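Local coordinates for dihydropteroate synthase (Stenotrophomonas maltophilia, PDB 7L6P), which probably condenses para-aminobenzoate with 6-hydroxymethyl-7,8-dihydropterin diphosphate to give 7,8-dihydropteroate, a magnesium-dependent step of folate biosynthesis, at residues A[14-19]-A[23-28]; A[125-130]-A[140-145]; A[176-181]-A[195-200]; A[219-222]-A[226-229]. All blocks are in the same frame, centred on the assembly; numbering follows the deposited sequence. Where two conformers were deposited one is given.

Interaction 1 of 4, residues A[14-19]-A[23-28]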
loop_
_atom_site.group_PDB
_atom_site.type_symbol
_atom_site.label_atom_id
_atom_site.label_comp_id
_atom_site.label_asym_id
_atom_site.label_seq_id
_atom_site.Cartn_x
_atom_site.Cartn_y
_atom_site.Cartn_z
ATOM N N PRO A 14 19.879 -6.958 -13.058
ATOM C CA PRO A 14 19.979 -6.285 -14.353
ATOM C C PRO A 14 19.973 -4.779 -14.183
ATOM O O PRO A 14 19.704 -4.233 -13.114
ATOM C CB PRO A 14 18.730 -6.763 -15.102
ATOM C CG PRO A 14 17.753 -7.065 -14.028
ATOM C CD PRO A 14 18.559 -7.577 -12.850
ATOM N N GLN A 15 20.216 -4.100 -15.290
ATOM C CA GLN A 15 20.246 -2.652 -15.252
ATOM C C GLN A 15 20.020 -2.116 -16.654
ATOM O O GLN A 15 20.306 -2.784 -17.649
ATOM C CB GLN A 15 21.578 -2.158 -14.704
ATOM C CG GLN A 15 22.743 -2.859 -15.351
ATOM C CD GLN A 15 24.056 -2.235 -14.973
ATOM O OE1 GLN A 15 24.537 -1.326 -15.654
ATOM N NE2 GLN A 15 24.644 -2.702 -13.871
ATOM N N LEU A 16 19.527 -0.892 -16.714
ATOM C CA LEU A 16 19.378 -0.172 -17.964
ATOM C C LEU A 16 20.510 0.832 -18.089
ATOM O O LEU A 16 20.792 1.575 -17.139
ATOM C CB LEU A 16 18.030 0.547 -18.021
ATOM C CG LEU A 16 16.816 -0.355 -17.872
ATOM C CD1 LEU A 16 15.583 0.488 -17.914
ATOM C CD2 LEU A 16 16.795 -1.363 -18.996
ATOM N N ASP A 17 21.147 0.856 -19.257
ATOM C CA ASP A 17 22.063 1.935 -19.614
ATOM C C ASP A 17 21.264 2.978 -20.380
ATOM O O ASP A 17 21.071 2.868 -21.594
ATOM C CB ASP A 17 23.239 1.413 -20.425
ATOM C CG ASP A 17 24.340 2.449 -20.588
ATOM O OD1 ASP A 17 24.024 3.658 -20.591
ATOM O OD2 ASP A 17 25.523 2.062 -20.685
ATOM N N CYS A 18 20.808 4.000 -19.663
ATOM C CA CYS A 18 19.951 5.041 -20.221
ATOM C C CYS A 18 20.821 6.178 -20.744
ATOM O O CYS A 18 20.948 7.245 -20.138
ATOM C CB CYS A 18 18.954 5.521 -19.172
ATOM S SG CYS A 18 17.763 4.251 -18.669
ATOM N N ALA A 19 21.419 5.936 -21.911
ATOM C CA ALA A 19 22.327 6.883 -22.557
ATOM C C ALA A 19 23.429 7.321 -21.600
ATOM O O ALA A 19 23.755 8.502 -21.478
ATOM C CB ALA A 19 21.569 8.092 -23.101
ATOM N N LEU A 23 20.757 2.664 -14.429
ATOM C CA LEU A 23 19.610 2.467 -13.552
ATOM C C LEU A 23 19.606 1.006 -13.124
ATOM O O LEU A 23 19.323 0.117 -13.931
ATOM C CB LEU A 23 18.312 2.826 -14.268
ATOM C CG LEU A 23 16.974 2.631 -13.557
ATOM C CD1 LEU A 23 16.755 3.678 -12.442
ATOM C CD2 LEU A 23 15.820 2.653 -14.594
ATOM N N ARG A 24 19.953 0.755 -11.868
ATOM C CA ARG A 24 19.987 -0.605 -11.351
ATOM C C ARG A 24 18.573 -1.086 -11.055
ATOM O O ARG A 24 17.748 -0.335 -10.536
ATOM C CB ARG A 24 20.835 -0.668 -10.080
ATOM C CG ARG A 24 22.338 -0.681 -10.316
ATOM C CD ARG A 24 22.971 -2.029 -9.946
ATOM N NE ARG A 24 22.809 -2.375 -8.537
ATOM C CZ ARG A 24 22.962 -3.600 -8.042
ATOM N NH1 ARG A 24 23.271 -4.631 -8.819
ATOM N NH2 ARG A 24 22.802 -3.797 -6.733
ATOM N N LEU A 25 18.302 -2.350 -11.362
ATOM C CA LEU A 25 16.986 -2.941 -11.156
ATOM C C LEU A 25 17.040 -4.086 -10.143
ATOM O O LEU A 25 16.319 -5.082 -10.247
ATOM C CB LEU A 25 16.383 -3.380 -12.491
ATOM C CG LEU A 25 16.133 -2.187 -13.428
ATOM C CD1 LEU A 25 15.647 -2.618 -14.790
ATOM C CD2 LEU A 25 15.145 -1.175 -12.813
ATOM N N ASP A 26 17.876 -3.937 -9.119
ATOM C CA ASP A 26 17.873 -4.899 -8.021
ATOM C C ASP A 26 16.636 -4.720 -7.149
ATOM O O ASP A 26 16.165 -5.668 -6.515
ATOM C CB ASP A 26 19.146 -4.732 -7.194
ATOM C CG ASP A 26 19.339 -3.302 -6.716
ATOM O OD1 ASP A 26 19.130 -2.354 -7.508
ATOM O OD2 ASP A 26 19.704 -3.121 -5.538
ATOM N N ARG A 27 16.083 -3.521 -7.124
ATOM C CA ARG A 27 14.824 -3.273 -6.449
ATOM C C ARG A 27 13.972 -2.415 -7.366
ATOM O O ARG A 27 14.465 -1.861 -8.353
ATOM C CB ARG A 27 15.006 -2.607 -5.073
ATOM C CG ARG A 27 15.679 -1.242 -5.050
ATOM C CD ARG A 27 16.079 -0.931 -3.610
ATOM N NE ARG A 27 16.280 0.497 -3.390
ATOM C CZ ARG A 27 17.444 1.125 -3.493
ATOM N NH1 ARG A 27 18.563 0.473 -3.790
ATOM N NH2 ARG A 27 17.484 2.445 -3.321
ATOM N N ALA A 28 12.683 -2.314 -7.042
ATOM C CA ALA A 28 11.774 -1.539 -7.876
ATOM C C ALA A 28 12.219 -0.088 -7.915
ATOM O O ALA A 28 12.703 0.451 -6.922
ATOM C CB ALA A 28 10.345 -1.637 -7.350
#
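Leu16 and Leu23 are matched across the small antiparallel beta hairpin of strands 15-18 and 21-24, as a hydrogen-bonded pair; the hairpin precedes the first strand of the TIM barrel. Leu16 N donates to Leu23 O at 3.0 Å, and Leu23 N returns the bond to Leu16 O at 2.9 Å. Their side chains leave the same face of the hairpin and run side by side, pointing the same way, with Leu16 CD1 4.0 Å from Leu23 CD2. Leu25, just past the strand, adds a third leucine to this apolar group. With CG beside its own backbone N (chi1 -64°), it crosses Leu16 obliquely and brings CD1 to 4.0 Å from Leu16 CG. This leucine face packs on the N-terminal ends of barrel strands: Leu16 touches Met126 of strand 126-129, and Leu25 rests on Pro226, next to strand 227-229. Gln15 and Arg24 form the adjoining non-hydrogen-bonded pair and turn to the other, exposed face, where Gln15 CB packs against the Arg24 backbone at CA. Between the strands, Gln15 CA lies 3.2 Å from Leu23 O, a CA-H...O contact. At the open end of the hairpin the pairing continues one step beyond the strands, as Leu25 N donates to Pro14 O over 2.9 Å, while Pro14 CG lies 4.2 Å from Leu25 CB.

Interaction 2 of 4, residues A[125-130]-A[140-145]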
loop_
_atom_site.group_PDB
_atom_site.type_symbol
_atom_site.label_atom_id
_atom_site.label_comp_id
_atom_site.label_asym_id
_atom_site.label_seq_id
_atom_site.Cartn_x
_atom_site.Cartn_y
_atom_site.Cartn_z
ATOM N N GLY A 125 17.190 9.678 -22.248
ATOM C CA GLY A 125 17.887 8.406 -22.217
ATOM C C GLY A 125 16.968 7.203 -22.171
ATOM O O GLY A 125 17.368 6.116 -21.742
ATOM N N MET A 126 15.719 7.400 -22.581
ATOM C CA MET A 126 14.704 6.356 -22.594
ATOM C C MET A 126 13.512 6.848 -23.406
ATOM O O MET A 126 13.261 8.054 -23.489
ATOM C CB MET A 126 14.276 5.971 -21.170
ATOM C CG MET A 126 13.099 5.013 -21.138
ATOM S SD MET A 126 12.643 4.435 -19.506
ATOM C CE MET A 126 14.050 3.392 -19.129
ATOM N N ILE A 127 12.836 5.909 -24.067
ATOM C CA ILE A 127 11.600 6.160 -24.796
ATOM C C ILE A 127 10.501 5.321 -24.159
ATOM O O ILE A 127 10.659 4.107 -23.988
ATOM C CB ILE A 127 11.740 5.827 -26.295
ATOM C CG1 ILE A 127 12.719 6.799 -26.954
ATOM C CG2 ILE A 127 10.381 5.868 -26.986
ATOM C CD1 ILE A 127 13.133 6.413 -28.339
ATOM N N ASN A 128 9.391 5.961 -23.818
ATOM C CA ASN A 128 8.236 5.293 -23.225
ATOM C C ASN A 128 7.085 5.424 -24.217
ATOM O O ASN A 128 6.545 6.521 -24.397
ATOM C CB ASN A 128 7.896 5.930 -21.875
ATOM C CG ASN A 128 6.916 5.109 -21.056
ATOM O OD1 ASN A 128 6.727 3.918 -21.296
ATOM N ND2 ASN A 128 6.269 5.758 -20.084
ATOM N N ASP A 129 6.721 4.325 -24.887
ATOM C CA ASP A 129 5.817 4.390 -26.042
ATOM C C ASP A 129 4.501 3.668 -25.759
ATOM O O ASP A 129 4.472 2.433 -25.669
ATOM C CB ASP A 129 6.490 3.800 -27.280
ATOM C CG ASP A 129 5.591 3.856 -28.524
ATOM O OD1 ASP A 129 4.495 4.479 -28.501
ATOM O OD2 ASP A 129 5.991 3.270 -29.538
ATOM N N ILE A 130 3.404 4.432 -25.677
ATOM C CA ILE A 130 2.087 3.825 -25.481
ATOM C C ILE A 130 1.687 2.933 -26.661
ATOM O O ILE A 130 0.852 2.034 -26.502
ATOM C CB ILE A 130 0.998 4.900 -25.259
ATOM C CG1 ILE A 130 0.854 5.811 -26.479
ATOM C CG2 ILE A 130 1.268 5.735 -24.019
ATOM C CD1 ILE A 130 -0.461 6.615 -26.465
ATOM N N ASP A 140 12.134 1.754 -36.497
ATOM C CA ASP A 140 13.498 2.031 -36.940
ATOM C C ASP A 140 14.083 3.240 -36.229
ATOM O O ASP A 140 15.287 3.270 -35.944
ATOM C CB ASP A 140 13.544 2.252 -38.450
ATOM C CG ASP A 140 13.336 0.981 -39.234
ATOM O OD1 ASP A 140 13.639 -0.102 -38.683
ATOM O OD2 ASP A 140 12.913 1.069 -40.419
ATOM N N ALA A 141 13.258 4.250 -35.948
ATOM C CA ALA A 141 13.791 5.465 -35.350
ATOM C C ALA A 141 14.332 5.183 -33.957
ATOM O O ALA A 141 15.446 5.595 -33.623
ATOM C CB ALA A 141 12.710 6.549 -35.315
ATOM N N ALA A 142 13.561 4.455 -33.145
ATOM C CA ALA A 142 13.961 4.122 -31.780
ATOM C C ALA A 142 15.143 3.148 -31.747
ATOM O O ALA A 142 15.979 3.203 -30.828
ATOM C CB ALA A 142 12.763 3.552 -31.028
ATOM N N ALA A 143 15.191 2.208 -32.699
ATOM C CA ALA A 143 16.349 1.324 -32.801
ATOM C C ALA A 143 17.627 2.131 -32.945
ATOM O O ALA A 143 18.627 1.858 -32.269
ATOM C CB ALA A 143 16.195 0.372 -33.989
ATOM N N ALA A 144 17.594 3.149 -33.804
ATOM C CA ALA A 144 18.773 3.942 -34.099
ATOM C C ALA A 144 19.199 4.826 -32.934
ATOM O O ALA A 144 20.377 5.190 -32.853
ATOM C CB ALA A 144 18.511 4.801 -35.332
ATOM N N THR A 145 18.284 5.165 -32.019
ATOM C CA THR A 145 18.661 6.030 -30.906
ATOM C C THR A 145 19.578 5.314 -29.923
ATOM O O THR A 145 20.453 5.950 -29.326
ATOM C CB THR A 145 17.424 6.534 -30.162
ATOM O OG1 THR A 145 16.816 5.437 -29.475
ATOM C CG2 THR A 145 16.424 7.150 -31.122
#
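Ile127 meets Ala142 and Thr145 where helix 138-145 packs on strand 126-129, the first half of a beta-alpha-beta unit of the TIM barrel. The contact across the segments is van der Waals in kind and depends on one methyl group. Ile127 has CG1 beside its backbone N (chi1 -67°) and an extended outer bond, which carries CD1 outward from the strand to the helix. CD1 lies 3.9 Å from Ala142 CB and 4.0 Å from Thr145 OG1, the isoleucine and threonine reaching toward each other tip to tip. Ala142 and Thr145 are three residues apart and therefore present neighbouring positions on the strand-facing side of the helix.

No hydrogen bond joins the two segments. On the helix, Thr145 OG1, placed between backbone N and carbonyl carbon (chi1 69°), donates to Ala142 O at 2.7 Å. The bond uses the hydroxyl proton within the helix, leaving OG1 beside the Ile127 methyl; OG1 also accepts a weak bond from Val147 N.

Around this point Ile127 also touches Val149 of strand 149-152, Ile108 of strand 106-109 and Met116 of helix 113-121, while Thr145 packs on Val120 of that same helix and Ala142 on Val149.

Interaction 3 of 4, residues A[176-181]-A[195-200]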
loop_
_atom_site.group_PDB
_atom_site.type_symbol
_atom_site.label_atom_id
_atom_site.label_comp_id
_atom_site.label_asym_id
_atom_site.label_seq_id
_atom_site.Cartn_x
_atom_site.Cartn_y
_atom_site.Cartn_z
ATOM N N GLY A 176 0.556 -12.376 -26.248
ATOM C CA GLY A 176 0.820 -12.586 -27.667
ATOM C C GLY A 176 1.248 -11.307 -28.351
ATOM O O GLY A 176 2.188 -11.297 -29.152
ATOM N N PHE A 177 0.601 -10.201 -27.992
ATOM C CA PHE A 177 0.961 -8.910 -28.561
ATOM C C PHE A 177 2.401 -8.562 -28.236
ATOM O O PHE A 177 3.192 -8.251 -29.134
ATOM C CB PHE A 177 0.028 -7.823 -28.029
ATOM C CG PHE A 177 0.443 -6.412 -28.404
ATOM C CD1 PHE A 177 1.319 -5.682 -27.599
ATOM C CD2 PHE A 177 -0.098 -5.788 -29.524
ATOM C CE1 PHE A 177 1.677 -4.367 -27.918
ATOM C CE2 PHE A 177 0.265 -4.473 -29.844
ATOM C CZ PHE A 177 1.169 -3.770 -29.045
ATOM N N LEU A 178 2.760 -8.620 -26.948
ATOM C CA LEU A 178 4.108 -8.236 -26.541
ATOM C C LEU A 178 5.159 -9.124 -27.189
ATOM O O LEU A 178 6.204 -8.630 -27.631
ATOM C CB LEU A 178 4.233 -8.269 -25.019
ATOM C CG LEU A 178 3.400 -7.254 -24.236
ATOM C CD1 LEU A 178 3.663 -7.414 -22.737
ATOM C CD2 LEU A 178 3.745 -5.847 -24.682
ATOM N N VAL A 179 4.915 -10.437 -27.234
ATOM C CA VAL A 179 5.837 -11.333 -27.933
ATOM C C VAL A 179 6.127 -10.816 -29.339
ATOM O O VAL A 179 7.276 -10.841 -29.800
ATOM C CB VAL A 179 5.281 -12.769 -27.971
ATOM C CG1 VAL A 179 5.948 -13.564 -29.090
ATOM C CG2 VAL A 179 5.492 -13.463 -26.643
ATOM N N GLN A 180 5.098 -10.300 -30.029
ATOM C CA GLN A 180 5.267 -9.888 -31.419
ATOM C C GLN A 180 5.967 -8.550 -31.541
ATOM O O GLN A 180 6.763 -8.358 -32.463
ATOM C CB GLN A 180 3.907 -9.840 -32.126
ATOM C CG GLN A 180 3.986 -9.813 -33.615
ATOM C CD GLN A 180 4.089 -8.414 -34.173
ATOM O OE1 GLN A 180 3.803 -7.440 -33.487
ATOM N NE2 GLN A 180 4.519 -8.301 -35.428
ATOM N N ARG A 181 5.730 -7.641 -30.607
ATOM C CA ARG A 181 6.459 -6.378 -30.588
ATOM C C ARG A 181 7.928 -6.603 -30.248
ATOM O O ARG A 181 8.803 -5.927 -30.798
ATOM C CB ARG A 181 5.815 -5.412 -29.583
ATOM C CG ARG A 181 4.345 -5.127 -29.814
ATOM C CD ARG A 181 4.056 -4.806 -31.271
ATOM N NE ARG A 181 4.862 -3.692 -31.757
ATOM C CZ ARG A 181 5.235 -3.545 -33.027
ATOM N NH1 ARG A 181 4.880 -4.415 -33.958
ATOM N NH2 ARG A 181 5.995 -2.505 -33.367
ATOM N N LEU A 195 15.216 -3.218 -24.058
ATOM C CA LEU A 195 13.773 -3.437 -24.169
ATOM C C LEU A 195 13.110 -3.686 -22.814
ATOM O O LEU A 195 13.594 -4.477 -21.996
ATOM C CB LEU A 195 13.475 -4.610 -25.109
ATOM C CG LEU A 195 13.818 -4.283 -26.564
ATOM C CD1 LEU A 195 14.019 -5.554 -27.412
ATOM C CD2 LEU A 195 12.741 -3.378 -27.150
ATOM N N LEU A 196 11.961 -3.041 -22.615
ATOM C CA LEU A 196 11.097 -3.269 -21.470
ATOM C C LEU A 196 9.693 -3.495 -21.994
ATOM O O LEU A 196 9.369 -3.103 -23.113
ATOM C CB LEU A 196 11.082 -2.081 -20.491
ATOM C CG LEU A 196 12.392 -1.641 -19.845
ATOM C CD1 LEU A 196 13.247 -0.855 -20.829
ATOM C CD2 LEU A 196 12.117 -0.818 -18.574
ATOM N N ILE A 197 8.855 -4.117 -21.168
ATOM C CA ILE A 197 7.442 -4.267 -21.476
ATOM C C ILE A 197 6.631 -3.484 -20.454
ATOM O O ILE A 197 7.066 -3.213 -19.324
ATOM C CB ILE A 197 6.996 -5.736 -21.489
ATOM C CG1 ILE A 197 7.319 -6.367 -20.138
ATOM C CG2 ILE A 197 7.687 -6.493 -22.664
ATOM C CD1 ILE A 197 6.755 -7.744 -19.959
ATOM N N ASP A 198 5.417 -3.146 -20.866
ATOM C CA ASP A 198 4.463 -2.428 -20.046
ATOM C C ASP A 198 3.091 -2.984 -20.384
ATOM O O ASP A 198 2.717 -3.034 -21.566
ATOM C CB ASP A 198 4.569 -0.937 -20.346
ATOM C CG ASP A 198 3.577 -0.089 -19.577
ATOM O OD1 ASP A 198 2.694 -0.635 -18.875
ATOM O OD2 ASP A 198 3.673 1.154 -19.727
ATOM N N LEU A 199 2.346 -3.421 -19.361
ATOM C CA LEU A 199 1.068 -4.061 -19.652
ATOM C C LEU A 199 0.001 -3.056 -20.068
ATOM O O LEU A 199 -1.039 -3.463 -20.601
ATOM C CB LEU A 199 0.610 -4.891 -18.448
ATOM C CG LEU A 199 1.550 -6.032 -18.015
ATOM C CD1 LEU A 199 0.947 -6.858 -16.889
ATOM C CD2 LEU A 199 1.932 -6.934 -19.222
ATOM N N GLY A 200 0.234 -1.760 -19.847
ATOM C CA GLY A 200 -0.686 -0.723 -20.262
ATOM C C GLY A 200 -2.003 -0.772 -19.517
ATOM O O GLY A 200 -3.072 -0.777 -20.130
#
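The contact of Leu178 with Ile197 of strand 195-198 and Leu199 just after it is apolar helix-on-strand packing, buried between helix 170-188 and the barrel wall. No hydrogen bond crosses it. Leu178 accounts for most of the surface covered on the helix side, and its CD1 methyl is the atom that does the touching. With CG beside the backbone N (chi1 -66°) and the outer bond extended, CD1 is directed at the barrel and ends 3.9 Å from Ile197 CB and 3.9 Å from Leu199 CD2. Both side chains cross Leu178 at about a right angle. Ile197 meets the methyl with a branched surface, since its CG2 and CD1 stand 4.1 and 4.2 Å from Leu178 CD1. Leu199 starts away from the helix, but its CD2 turns back to touch Leu178. The other methyl, Leu178 CD2, lies in plane at the edge of the Phe177 ring and 4.3 Å from Asp198 O.

The Asp198 carboxylate is engaged at the strand end instead: its OD1 accepts from Gly200 N at 2.9 Å, closing an Asx turn as the chain leaves the strand, and the donor approaches from above the carboxylate plane, 54° out of it. The Asp198 side chain is about 4 Å from the imidazole bound in the active site. Thus the outer side of the strand packs on the helix while Asp198, near its C-terminal end, lies beside that site, an organisation characteristic of TIM barrels, whose active sites lie at the C-terminal ends of the strands.

Interaction 4 of 4, residues A[219-222]-A[226-229]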
loop_
_atom_site.group_PDB
_atom_site.type_symbol
_atom_site.label_atom_id
_atom_site.label_comp_id
_atom_site.label_asym_id
_atom_site.label_seq_id
_atom_site.Cartn_x
_atom_site.Cartn_y
_atom_site.Cartn_z
ATOM N N ARG A 219 3.190 -13.660 -14.847
ATOM C CA ARG A 219 3.273 -14.466 -16.063
ATOM C C ARG A 219 4.242 -13.862 -17.077
ATOM O O ARG A 219 4.879 -14.588 -17.841
ATOM C CB ARG A 219 1.863 -14.588 -16.662
ATOM C CG ARG A 219 1.673 -15.638 -17.726
ATOM C CD ARG A 219 1.518 -15.014 -19.107
ATOM N NE ARG A 219 1.593 -16.024 -20.156
ATOM C CZ ARG A 219 2.721 -16.586 -20.576
ATOM N NH1 ARG A 219 3.893 -16.252 -20.059
ATOM N NH2 ARG A 219 2.667 -17.511 -21.529
ATOM N N PHE A 220 4.351 -12.533 -17.112
ATOM C CA PHE A 220 5.112 -11.849 -18.154
ATOM C C PHE A 220 6.610 -11.770 -17.869
ATOM O O PHE A 220 7.370 -11.307 -18.733
ATOM C CB PHE A 220 4.510 -10.456 -18.386
ATOM C CG PHE A 220 3.067 -10.489 -18.833
ATOM C CD1 PHE A 220 2.041 -10.603 -17.909
ATOM C CD2 PHE A 220 2.734 -10.415 -20.179
ATOM C CE1 PHE A 220 0.686 -10.632 -18.320
ATOM C CE2 PHE A 220 1.387 -10.439 -20.597
ATOM C CZ PHE A 220 0.364 -10.553 -19.654
ATOM N N LEU A 221 7.062 -12.203 -16.688
ATOM C CA LEU A 221 8.496 -12.261 -16.446
ATOM C C LEU A 221 9.172 -13.275 -17.353
ATOM O O LEU A 221 10.386 -13.197 -17.555
ATOM C CB LEU A 221 8.768 -12.632 -14.984
ATOM C CG LEU A 221 8.458 -11.539 -13.969
ATOM C CD1 LEU A 221 8.705 -12.075 -12.586
ATOM C CD2 LEU A 221 9.268 -10.277 -14.252
ATOM N N GLU A 222 8.404 -14.218 -17.904
ATOM C CA GLU A 222 8.975 -15.207 -18.813
ATOM C C GLU A 222 9.459 -14.556 -20.102
ATOM O O GLU A 222 10.252 -15.148 -20.821
ATOM C CB GLU A 222 7.979 -16.326 -19.094
ATOM N N PRO A 226 12.629 -6.343 -18.346
ATOM C CA PRO A 226 12.016 -5.627 -17.223
ATOM C C PRO A 226 10.594 -5.181 -17.547
ATOM O O PRO A 226 10.256 -4.854 -18.692
ATOM C CB PRO A 226 12.944 -4.423 -17.013
ATOM C CG PRO A 226 14.273 -4.868 -17.573
ATOM C CD PRO A 226 13.922 -5.761 -18.745
ATOM N N MET A 227 9.764 -5.172 -16.507
ATOM C CA MET A 227 8.360 -4.845 -16.615
ATOM C C MET A 227 8.091 -3.548 -15.872
ATOM O O MET A 227 8.427 -3.419 -14.690
ATOM C CB MET A 227 7.490 -5.968 -16.055
ATOM C CG MET A 227 5.981 -5.716 -16.242
ATOM S SD MET A 227 5.016 -7.220 -16.036
ATOM C CE MET A 227 5.669 -7.767 -14.430
ATOM N N LEU A 228 7.474 -2.600 -16.565
ATOM C CA LEU A 228 7.080 -1.333 -15.997
ATOM C C LEU A 228 5.574 -1.349 -15.769
ATOM O O LEU A 228 4.805 -1.770 -16.649
ATOM C CB LEU A 228 7.483 -0.196 -16.938
ATOM C CG LEU A 228 7.138 1.247 -16.548
ATOM C CD1 LEU A 228 8.169 2.222 -17.132
ATOM C CD2 LEU A 228 5.737 1.611 -17.031
ATOM N N ALA A 229 5.143 -0.859 -14.606
ATOM C CA ALA A 229 3.722 -0.851 -14.274
ATOM C C ALA A 229 3.311 0.563 -13.923
ATOM O O ALA A 229 3.980 1.231 -13.125
ATOM C CB ALA A 229 3.396 -1.799 -13.120
#
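Met227 of barrel strand 227-229 packs against Phe220 and Leu221 in the 3-10 segment of the connection that follows helix 207-215. Its thioether provides both contacts. SD lies 4.0 Å from Phe220 CB, and the terminal CE is 4.4 Å from Leu221 CD2, a looser approach. Met227 extends outward through chi1 and chi2 (CG opposite the backbone N, chi1 -176°) and then bends at chi3, 52°, which brings CE toward Leu221 CD2 while SD stays against Phe220 CB.

This is the outer layer of the TIM barrel, where the return segment from a helix meets the strand it leads into. Phe220 meets Met227 through CB and not through its ring. With CG beside the backbone N (chi1 -60°), the ring is carried away from Met227, and the Phe220 side chain also touches Val174 and His175 of helix 170-188, as well as Ile197 and Leu199. Leu221 lies at the exposed border of the contact; its CB does not point at the strand, but the CD2 branch comes round to Met227. On the barrel wall, Met227 also packs on Ile197 of the neighbouring strand, and its backbone is hydrogen-bonded to Arg266.

The four contacts follow one another along the chain without overlap. Interaction 1 is the N-terminal hairpin; interactions 2, 3 and 4 all reach the parallel eight-stranded barrel sheet, through strands 126-129, 195-198 and 227-229. Interactions 3 and 4 are closest, with centres about 9 Å apart on adjacent strands, where Ile197 and Leu228 are probably joined by a backbone hydrogen bond. Interaction 2 lies about 14 Å from interaction 3, centre to centre, and does not touch it. The hairpin touches all three, meeting interaction 3 through Leu16 and Leu196. It therefore packs across the N-terminal ends of these strands, at the end of the barrel opposite the active-site end.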